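Local coordinates for protein aquaporin AqpM (Methanothermobacter marburgensis str. Marburg, PDB 2F2B) that conducts water in both directions across the archaeal cell membrane in response to osmotic change, and also lets some glycerol through, at residues 81-86 against 102-107; 147-152 against 192-197. All coordinates share one frame; numbering follows the deposited sequence.

Contact 1 (81-86 against 102-107)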
loop_
_atom_site.group_PDB
_atom_site.type_symbol
_atom_site.label_atom_id
_atom_site.label_comp_id
_atom_site.label_asym_id
_atom_site.label_seq_id
_atom_site.Cartn_x
_atom_site.Cartn_y
_atom_site.Cartn_z
ATOM N N ILE A 81 12.050 -0.621 -19.674
ATOM C CA ILE A 81 10.677 -0.976 -20.055
ATOM C C ILE A 81 9.784 0.225 -20.352
ATOM O O ILE A 81 8.569 0.194 -20.127
ATOM C CB ILE A 81 10.015 -1.888 -18.981
ATOM C CG1 ILE A 81 9.900 -1.160 -17.637
ATOM C CG2 ILE A 81 10.850 -3.163 -18.822
ATOM C CD1 ILE A 81 9.153 -1.957 -16.563
ATOM N N ASN A 82 10.400 1.263 -20.913
ATOM C CA ASN A 82 9.716 2.510 -21.229
ATOM C C ASN A 82 10.584 3.319 -22.204
ATOM O O ASN A 82 11.676 3.748 -21.850
ATOM C CB ASN A 82 9.534 3.305 -19.933
ATOM C CG ASN A 82 8.734 4.573 -20.122
ATOM O OD1 ASN A 82 8.646 5.115 -21.225
ATOM N ND2 ASN A 82 8.154 5.065 -19.031
ATOM N N PRO A 83 10.106 3.536 -23.439
ATOM C CA PRO A 83 10.883 4.304 -24.421
ATOM C C PRO A 83 11.286 5.692 -23.922
ATOM O O PRO A 83 12.361 6.195 -24.262
ATOM C CB PRO A 83 9.943 4.371 -25.625
ATOM C CG PRO A 83 9.210 3.062 -25.536
ATOM C CD PRO A 83 8.897 2.961 -24.057
ATOM N N ALA A 84 10.424 6.314 -23.119
ATOM C CA ALA A 84 10.721 7.641 -22.591
ATOM C C ALA A 84 11.887 7.610 -21.599
ATOM O O ALA A 84 12.654 8.572 -21.503
ATOM C CB ALA A 84 9.478 8.236 -21.929
ATOM N N VAL A 85 12.020 6.512 -20.858
ATOM C CA VAL A 85 13.115 6.379 -19.899
ATOM C C VAL A 85 14.418 6.156 -20.662
ATOM O O VAL A 85 15.447 6.755 -20.347
ATOM C CB VAL A 85 12.872 5.197 -18.929
ATOM C CG1 VAL A 85 14.130 4.924 -18.100
ATOM C CG2 VAL A 85 11.697 5.526 -18.011
ATOM N N THR A 86 14.362 5.297 -21.674
ATOM C CA THR A 86 15.534 5.004 -22.498
ATOM C C THR A 86 16.050 6.298 -23.133
ATOM O O THR A 86 17.251 6.578 -23.107
ATOM C CB THR A 86 15.183 3.985 -23.609
ATOM O OG1 THR A 86 14.749 2.759 -23.009
ATOM C CG2 THR A 86 16.401 3.697 -24.493
ATOM N N PRO A 102 17.185 -0.498 -30.448
ATOM C CA PRO A 102 17.003 -1.910 -30.096
ATOM C C PRO A 102 16.110 -2.062 -28.858
ATOM O O PRO A 102 15.203 -2.893 -28.835
ATOM C CB PRO A 102 18.428 -2.384 -29.842
ATOM C CG PRO A 102 19.210 -1.591 -30.844
ATOM C CD PRO A 102 18.606 -0.205 -30.717
ATOM N N TYR A 103 16.369 -1.254 -27.834
ATOM C CA TYR A 103 15.563 -1.315 -26.613
ATOM C C TYR A 103 14.111 -0.926 -26.869
ATOM O O TYR A 103 13.194 -1.604 -26.405
ATOM C CB TYR A 103 16.137 -0.397 -25.528
ATOM C CG TYR A 103 17.059 -1.079 -24.543
ATOM C CD1 TYR A 103 17.044 -0.723 -23.195
ATOM C CD2 TYR A 103 17.964 -2.059 -24.957
ATOM C CE1 TYR A 103 17.907 -1.320 -22.282
ATOM C CE2 TYR A 103 18.832 -2.662 -24.052
ATOM C CZ TYR A 103 18.800 -2.287 -22.716
ATOM O OH TYR A 103 19.663 -2.864 -21.817
ATOM N N ILE A 104 13.896 0.162 -27.605
ATOM C CA ILE A 104 12.535 0.612 -27.882
ATOM C C ILE A 104 11.737 -0.423 -28.667
ATOM O O ILE A 104 10.559 -0.650 -28.387
ATOM C CB ILE A 104 12.535 1.973 -28.627
ATOM C CG1 ILE A 104 13.106 3.057 -27.706
ATOM C CG2 ILE A 104 11.116 2.340 -29.065
ATOM C CD1 ILE A 104 13.091 4.459 -28.298
ATOM N N ILE A 105 12.367 -1.060 -29.650
ATOM C CA ILE A 105 11.663 -2.075 -30.426
ATOM C C ILE A 105 11.253 -3.228 -29.514
ATOM O O ILE A 105 10.126 -3.718 -29.589
ATOM C CB ILE A 105 12.539 -2.612 -31.584
ATOM C CG1 ILE A 105 12.710 -1.517 -32.641
ATOM C CG2 ILE A 105 11.897 -3.855 -32.200
ATOM C CD1 ILE A 105 13.591 -1.919 -33.814
ATOM N N ALA A 106 12.165 -3.650 -28.642
ATOM C CA ALA A 106 11.881 -4.741 -27.716
ATOM C C ALA A 106 10.721 -4.368 -26.797
ATOM O O ALA A 106 9.871 -5.203 -26.492
ATOM C CB ALA A 106 13.123 -5.065 -26.882
ATOM N N GLN A 107 10.697 -3.110 -26.361
ATOM C CA GLN A 107 9.646 -2.618 -25.471
ATOM C C GLN A 107 8.293 -2.580 -26.182
ATOM O O GLN A 107 7.280 -3.011 -25.626
ATOM C CB GLN A 107 10.019 -1.221 -24.949
ATOM C CG GLN A 107 11.286 -1.204 -24.083
ATOM C CD GLN A 107 11.917 0.178 -23.983
ATOM O OE1 GLN A 107 11.462 1.127 -24.621
ATOM N NE2 GLN A 107 12.975 0.293 -23.188
#
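Gln107, on the transmembrane helix 100-122, reaches across to Pro83 and Thr86 at the start of the short half-helix 83-91, which opens with the first Asn-Pro-Ala (NPA) motif of the aquaporin fold. The one hydrogen bond between the segments runs from Gln107 NE2 to Thr86 OG1, 3.0 Å long and nearly straight at 167°, with the hydroxyl lying in the amide plane. Threonine suits its place because its hydroxyl can take this N-H; OG1, anti to the carbonyl carbon (chi1 -61°), also bonds His80 ND1. Gln107 NE2 has a second partner in Glu11 OE1, which likewise takes the backbone N-H of Ile81. Glutamine fits because its chain, extended beyond CG, spans the gap between the helices, and its amide offers two N-H groups.

The other end of that amide packs closely: Gln107 OE1 lies over the proline ring, 3.1 Å from Pro83 CG and 3.0 Å from Pro83 N. Proline, with no N-H to give, suits the first turn of a helix and offers OE1 a ring face. Ile104 supplies the apolar share, its CG1 meeting Pro83 CB at 4.0 Å. The Tyr103 ring turns its edge to Thr86 OG1, and its own hydroxyl is bonded to Ser77 O.

Asn82 is the N-cap of the half-helix. Its ND2 bonds Leu198 O and a glycerol that probably came from crystallisation, a position consistent with the pore-lining role of the NPA asparagine. Its OD1 accepts from Ala84 N at 2.9 Å, the donor standing 37° out of the carbonyl plane.

Contact 2 (147-152 against 192-197)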
loop_
_atom_site.group_PDB
_atom_site.type_symbol
_atom_site.label_atom_id
_atom_site.label_comp_id
_atom_site.label_asym_id
_atom_site.label_seq_id
_atom_site.Cartn_x
_atom_site.Cartn_y
_atom_site.Cartn_z
ATOM N N MET A 147 -1.813 16.136 -22.713
ATOM C CA MET A 147 -0.397 16.268 -23.016
ATOM C C MET A 147 0.339 16.825 -21.798
ATOM O O MET A 147 1.380 16.306 -21.400
ATOM C CB MET A 147 -0.207 17.215 -24.206
ATOM C CG MET A 147 1.243 17.484 -24.565
ATOM S SD MET A 147 2.014 16.074 -25.362
ATOM C CE MET A 147 1.470 16.328 -27.059
ATOM N N LEU A 148 -0.205 17.888 -21.212
ATOM C CA LEU A 148 0.413 18.501 -20.041
ATOM C C LEU A 148 0.494 17.500 -18.891
ATOM O O LEU A 148 1.491 17.448 -18.177
ATOM C CB LEU A 148 -0.375 19.746 -19.608
ATOM C CG LEU A 148 0.160 20.526 -18.398
ATOM C CD1 LEU A 148 1.590 20.976 -18.649
ATOM C CD2 LEU A 148 -0.741 21.730 -18.132
ATOM N N ALA A 149 -0.554 16.698 -18.720
ATOM C CA ALA A 149 -0.577 15.695 -17.657
ATOM C C ALA A 149 0.546 14.676 -17.846
ATOM O O ALA A 149 1.246 14.323 -16.892
ATOM C CB ALA A 149 -1.932 14.984 -17.634
ATOM N N GLU A 150 0.724 14.208 -19.079
ATOM C CA GLU A 150 1.773 13.233 -19.365
ATOM C C GLU A 150 3.167 13.827 -19.150
ATOM O O GLU A 150 4.078 13.136 -18.695
ATOM C CB GLU A 150 1.622 12.698 -20.793
ATOM C CG GLU A 150 0.375 11.828 -20.979
ATOM C CD GLU A 150 0.454 10.500 -20.224
ATOM O OE1 GLU A 150 -0.602 9.998 -19.771
ATOM O OE2 GLU A 150 1.569 9.950 -20.098
ATOM N N VAL A 151 3.342 15.105 -19.469
ATOM C CA VAL A 151 4.640 15.739 -19.255
ATOM C C VAL A 151 4.969 15.808 -17.763
ATOM O O VAL A 151 6.062 15.415 -17.343
ATOM C CB VAL A 151 4.683 17.179 -19.831
ATOM C CG1 VAL A 151 5.981 17.875 -19.402
ATOM C CG2 VAL A 151 4.605 17.135 -21.347
ATOM N N VAL A 152 4.030 16.306 -16.960
ATOM C CA VAL A 152 4.260 16.431 -15.519
ATOM C C VAL A 152 4.438 15.061 -14.867
ATOM O O VAL A 152 5.340 14.860 -14.049
ATOM C CB VAL A 152 3.096 17.187 -14.830
ATOM C CG1 VAL A 152 3.375 17.329 -13.329
ATOM C CG2 VAL A 152 2.931 18.569 -15.463
ATOM N N ASN A 192 -7.518 9.419 -14.165
ATOM C CA ASN A 192 -8.797 9.907 -14.672
ATOM C C ASN A 192 -8.692 11.175 -15.517
ATOM O O ASN A 192 -9.705 11.803 -15.839
ATOM C CB ASN A 192 -9.769 10.143 -13.513
ATOM C CG ASN A 192 -11.188 9.710 -13.847
ATOM O OD1 ASN A 192 -11.602 8.603 -13.518
ATOM N ND2 ASN A 192 -11.932 10.581 -14.521
ATOM N N ILE A 193 -7.471 11.555 -15.875
ATOM C CA ILE A 193 -7.271 12.728 -16.717
ATOM C C ILE A 193 -6.781 12.286 -18.095
ATOM O O ILE A 193 -7.463 12.500 -19.099
ATOM C CB ILE A 193 -6.261 13.721 -16.084
ATOM C CG1 ILE A 193 -6.848 14.280 -14.781
ATOM C CG2 ILE A 193 -5.974 14.868 -17.047
ATOM C CD1 ILE A 193 -5.937 15.247 -14.052
ATOM N N SER A 194 -5.619 11.636 -18.141
ATOM C CA SER A 194 -5.045 11.179 -19.409
ATOM C C SER A 194 -4.864 9.667 -19.475
ATOM O O SER A 194 -4.449 9.132 -20.502
ATOM C CB SER A 194 -3.674 11.816 -19.608
ATOM O OG SER A 194 -2.774 11.324 -18.626
ATOM N N GLY A 195 -5.158 8.982 -18.376
ATOM C CA GLY A 195 -4.961 7.545 -18.338
ATOM C C GLY A 195 -3.607 7.278 -17.699
ATOM O O GLY A 195 -3.278 6.144 -17.361
ATOM N N SER A 196 -2.822 8.343 -17.545
ATOM C CA SER A 196 -1.493 8.285 -16.927
ATOM C C SER A 196 -0.586 7.198 -17.495
ATOM O O SER A 196 -0.162 6.285 -16.779
ATOM C CB SER A 196 -1.627 8.100 -15.412
ATOM O OG SER A 196 -0.354 8.136 -14.783
ATOM N N SER A 197 -0.283 7.306 -18.784
ATOM C CA SER A 197 0.579 6.345 -19.467
ATOM C C SER A 197 2.046 6.440 -19.050
ATOM O O SER A 197 2.637 5.449 -18.614
ATOM C CB SER A 197 0.491 6.549 -20.979
ATOM O OG SER A 197 1.569 5.895 -21.623
#
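Glu150 OE1, buried on helix 143-166, takes two hydrogen bonds from 192-197, where the weakly bonded end of helix 175-194 gives way to the loop before the second NPA motif of the aquaporin fold. Ser197 N meets the syn lone pair of Glu150 OE1 at 2.9 Å, and Ser194 OG donates to Glu150 OE1 at 2.8 Å from the anti side, 28° out of the carboxylate plane. Glutamate fits because its chain, bent at chi2 (-68°), turns two acceptor oxygens toward the loop. OE2 receives Leu198 N, so successive backbone amides meet one carboxylate; these donors would be expected to stabilise its negative charge.

While donating to Glu150, Ser194 OG accepts from Ser196 N at 3.2 Å, an ST turn that holds the hydroxyl in place. Beside it, Ala149 CB packs on Ile193 CG2 at 4.1 Å; a small methyl lets the chain pass close to the helix.

Gly195 has a positive phi, 96°, at which a side chain would press on the carbonyl oxygen of Ser194. Further out, Cys121 of a second subunit packs against Ile193. The loop is tied to the half-helix 200-214 by Ser197 OG, which bonds Thr203 OG1 and Asn199 N.

Both contacts are buried, each with its centre about 11 Å from the centre of the chain, and neither belongs to the surface. They join different elements: contact 1 sets the half-helix 83-91 against helix 100-122, whereas contact 2 fastens the end of helix 175-194 and the loop after it to helix 143-166. Their centres are 19 Å apart and they do not touch. They are joined through Leu198, whose O accepts from Asn82 ND2 of contact 1 and whose N gives its hydrogen to Glu150 OE2 of contact 2. Chemistry follows place: a neutral amide and apolar side chains pack against a helix start in contact 1, while in contact 2 a carboxylate gathers a backbone N-H and a serine hydroxyl where a helix gives way to a loop.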